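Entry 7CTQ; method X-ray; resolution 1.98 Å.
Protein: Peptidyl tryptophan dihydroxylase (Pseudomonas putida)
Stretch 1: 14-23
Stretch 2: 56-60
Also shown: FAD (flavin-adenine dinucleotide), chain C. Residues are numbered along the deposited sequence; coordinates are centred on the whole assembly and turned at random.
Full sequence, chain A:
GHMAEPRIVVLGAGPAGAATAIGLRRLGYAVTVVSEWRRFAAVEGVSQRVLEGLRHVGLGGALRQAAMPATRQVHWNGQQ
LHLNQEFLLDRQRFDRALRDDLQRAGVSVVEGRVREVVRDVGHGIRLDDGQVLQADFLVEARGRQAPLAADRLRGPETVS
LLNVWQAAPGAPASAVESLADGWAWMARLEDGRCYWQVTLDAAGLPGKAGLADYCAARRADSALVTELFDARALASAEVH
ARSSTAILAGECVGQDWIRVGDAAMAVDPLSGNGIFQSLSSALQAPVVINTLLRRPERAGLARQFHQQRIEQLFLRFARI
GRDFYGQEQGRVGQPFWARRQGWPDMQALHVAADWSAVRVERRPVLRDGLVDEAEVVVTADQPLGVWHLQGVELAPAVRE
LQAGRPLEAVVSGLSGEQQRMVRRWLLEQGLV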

# COMPACT_ATOMS: atom_id res chain seq x y z
N GLY A 14 -11.51 4.67 0.02
CA GLY A 14 -10.93 3.37 -0.23
C GLY A 14 -10.40 2.80 1.07
O GLY A 14 -10.61 3.37 2.15
N PRO A 15 -9.69 1.67 0.99
CA PRO A 15 -9.12 1.07 2.21
C PRO A 15 -8.33 2.06 3.06
O PRO A 15 -8.46 2.05 4.30
CB PRO A 15 -8.22 -0.04 1.66
CG PRO A 15 -8.69 -0.30 0.29
CD PRO A 15 -9.27 0.96 -0.23
N ALA A 16 -7.54 2.93 2.44
CA ALA A 16 -6.65 3.78 3.21
C ALA A 16 -7.40 4.91 3.91
O ALA A 16 -7.19 5.16 5.11
CB ALA A 16 -5.56 4.34 2.29
N GLY A 17 -8.26 5.62 3.18
CA GLY A 17 -9.06 6.66 3.82
C GLY A 17 -9.95 6.11 4.91
O GLY A 17 -10.04 6.67 6.01
N ALA A 18 -10.61 4.98 4.63
CA ALA A 18 -11.48 4.34 5.63
C ALA A 18 -10.69 3.96 6.87
O ALA A 18 -11.10 4.26 8.00
CB ALA A 18 -12.15 3.11 5.03
N ALA A 19 -9.54 3.30 6.68
CA ALA A 19 -8.68 2.92 7.79
C ALA A 19 -8.32 4.12 8.65
O ALA A 19 -8.46 4.09 9.88
CB ALA A 19 -7.42 2.23 7.25
N THR A 20 -7.85 5.20 8.02
CA THR A 20 -7.42 6.38 8.76
C THR A 20 -8.57 6.98 9.56
O THR A 20 -8.42 7.32 10.74
CB THR A 20 -6.83 7.40 7.79
OG1 THR A 20 -5.72 6.81 7.09
CG2 THR A 20 -6.37 8.65 8.52
N ALA A 21 -9.73 7.13 8.91
CA ALA A 21 -10.92 7.65 9.57
C ALA A 21 -11.25 6.89 10.85
O ALA A 21 -11.49 7.50 11.91
CB ALA A 21 -12.11 7.59 8.60
N ILE A 22 -11.26 5.56 10.78
CA ILE A 22 -11.61 4.76 11.94
C ILE A 22 -10.55 4.92 13.02
O ILE A 22 -10.88 5.00 14.22
CB ILE A 22 -11.82 3.30 11.54
CG1 ILE A 22 -12.98 3.20 10.55
CG2 ILE A 22 -12.07 2.43 12.78
CD1 ILE A 22 -13.29 1.81 10.12
N GLY A 23 -9.28 4.98 12.63
CA GLY A 23 -8.23 5.21 13.60
C GLY A 23 -8.43 6.52 14.34
O GLY A 23 -8.22 6.60 15.56
N HIS A 56 -8.70 -6.42 11.12
CA HIS A 56 -7.83 -5.78 12.10
C HIS A 56 -8.04 -4.27 12.12
O HIS A 56 -8.05 -3.65 13.18
CB HIS A 56 -6.36 -6.12 11.78
CG HIS A 56 -5.36 -5.34 12.57
ND1 HIS A 56 -5.61 -4.87 13.84
CD2 HIS A 56 -4.09 -4.97 12.27
CE1 HIS A 56 -4.54 -4.23 14.29
NE2 HIS A 56 -3.60 -4.28 13.36
N VAL A 57 -8.22 -3.68 10.94
CA VAL A 57 -8.44 -2.24 10.86
C VAL A 57 -9.89 -1.85 11.11
O VAL A 57 -10.19 -0.67 11.33
CB VAL A 57 -7.99 -1.70 9.49
CG1 VAL A 57 -7.76 -0.22 9.57
CG2 VAL A 57 -6.71 -2.39 9.06
N GLY A 58 -10.81 -2.80 11.07
CA GLY A 58 -12.21 -2.50 11.29
C GLY A 58 -13.04 -2.34 10.04
O GLY A 58 -14.12 -1.74 10.11
N LEU A 59 -12.57 -2.84 8.89
CA LEU A 59 -13.35 -2.85 7.66
C LEU A 59 -13.84 -4.25 7.30
O LEU A 59 -14.29 -4.46 6.17
CB LEU A 59 -12.52 -2.28 6.50
CG LEU A 59 -11.77 -0.97 6.77
CD1 LEU A 59 -10.90 -0.58 5.58
CD2 LEU A 59 -12.76 0.15 7.09
N GLY A 60 -13.76 -5.20 8.23
CA GLY A 60 -14.12 -6.57 7.93
C GLY A 60 -15.60 -6.80 7.65
O GLY A 60 -15.96 -7.85 7.11
PA FAD C . -8.46 3.68 -3.57
O1A FAD C . -8.81 2.29 -3.18
O2A FAD C . -8.23 3.84 -5.06
O5B FAD C . -9.53 4.65 -2.97
C5B FAD C . -9.70 5.98 -3.48
C4B FAD C . -11.16 6.33 -3.30
O4B FAD C . -11.35 7.73 -3.58
C3B FAD C . -12.14 5.57 -4.19
O3B FAD C . -13.33 5.25 -3.46
C2B FAD C . -12.40 6.56 -5.34
O2B FAD C . -13.70 6.42 -5.92
C1B FAD C . -12.32 7.89 -4.59
N9A FAD C . -12.01 9.07 -5.38
C8A FAD C . -11.14 9.20 -6.42
N7A FAD C . -11.06 10.41 -6.92
C5A FAD C . -11.98 11.12 -6.17
C6A FAD C . -12.41 12.46 -6.20
N6A FAD C . -11.94 13.37 -7.06
N1A FAD C . -13.34 12.86 -5.30
C2A FAD C . -13.82 11.96 -4.43
N3A FAD C . -13.49 10.67 -4.31
C4A FAD C . -12.56 10.31 -5.21
N1 FAD C . -4.46 -4.57 -4.67
C2 FAD C . -4.72 -5.82 -4.19
O2 FAD C . -4.79 -6.05 -2.98
N3 FAD C . -4.93 -6.87 -5.07
C4 FAD C . -4.91 -6.78 -6.45
O4 FAD C . -5.13 -7.78 -7.13
C4X FAD C . -4.64 -5.45 -6.95
N5 FAD C . -4.59 -5.29 -8.25
C5X FAD C . -4.33 -4.02 -8.73
C6 FAD C . -4.27 -3.82 -10.11
C7 FAD C . -3.99 -2.57 -10.65
C7M FAD C . -3.93 -2.39 -12.14
C8 FAD C . -3.76 -1.48 -9.79
C8M FAD C . -3.46 -0.11 -10.33
C9 FAD C . -3.82 -1.67 -8.41
C9A FAD C . -4.09 -2.93 -7.88
N10 FAD C . -4.17 -3.15 -6.49
C10 FAD C . -4.42 -4.41 -5.99
C1' FAD C . -3.89 -2.05 -5.55
C2' FAD C . -5.13 -1.48 -4.87
O2' FAD C . -6.14 -1.15 -5.82
C3' FAD C . -4.71 -0.23 -4.11
O3' FAD C . -3.53 -0.55 -3.37
C4' FAD C . -5.74 0.33 -3.13
O4' FAD C . -7.05 0.31 -3.70
C5' FAD C . -5.38 1.73 -2.71
O5' FAD C . -6.26 2.14 -1.66
P FAD C . -6.60 3.64 -1.43
O1P FAD C . -5.28 4.36 -1.15
O2P FAD C . -7.68 3.79 -0.41
O3P FAD C . -7.11 4.11 -2.86

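Stretch 1 is the N-terminal part of a helix that begins at Pro-15, and stretch 2 is the end of another helix followed by a turn. The two meet through apolar side chains, with no hydrogen bond between them, and bury 255 Å² in total. The backbones come closest where the CA atoms of Ala-19 and Val-57 lie 6.0 Å apart, a short spacing that the small side chain of Ala-19 permits. Its CB touches CG1 of Val-57 at 3.4 Å, although the CA-to-CB bonds of both residues point sideways. Val-57 adopts chi1 of -160° (t), which places CG1 against the helix, while CG2 lies farther from it.

Leu-59 gives up the most surface to the contact. Its CA-to-CB bond points toward the helix, and its m,t rotamer (chi1 -47°, chi2 175°) extends the side chain so that both methyls reach the helical surface. CD2 packs 3.7 Å from Ala-18 CB and 3.5 Å from Ile-22 CD1, bridging residues one turn apart, whereas CD1 lies 3.8 Å from Pro-15 O. That carbonyl already accepts a hydrogen bond from Ala-19 N (2.9 Å), so the methyl rests against a backbone whose polar groups are paired within the helix.

Ile-22 also points toward stretch 2 and has the m,t rotamer, with chi1 -62° and chi2 -178°. The nearly trans chi2 carries CD1 outward, to within 3.6 Å of Gly-58 O as well as to the Leu-59 methyl. CG2, the other branch, lies 3.9 Å from Val-57 O. Both carbonyl contacts are van der Waals in character, since a methyl group offers no conventional hydrogen-bond donor.

Gly-58 makes the turn between Val-57 and Leu-59 possible. It is the first residue to leave helical geometry, with phi/psi of 98/19°, and at these angles a CB would be jammed against the preceding carbonyl oxygen.

The helix of stretch 1 is held by regular backbone hydrogen bonds, from Ala-18 N to Gly-14 O (3.0 Å) through Gly-23 N to Ala-19 O (3.0 Å). Thr-20, directed away from stretch 2, takes the m rotamer (chi1 -59°), which lets OG1 donate to Ala-16 O at 3.0 Å and satisfies a buried hydroxyl within the helix. At the N-terminus, Ala-16 N donates to FAD O2P (3.0 Å, 160°). Gly-14, at the N-cap, leaves room for the cofactor: an ideal CB there would lie 2.1 Å from FAD O5B.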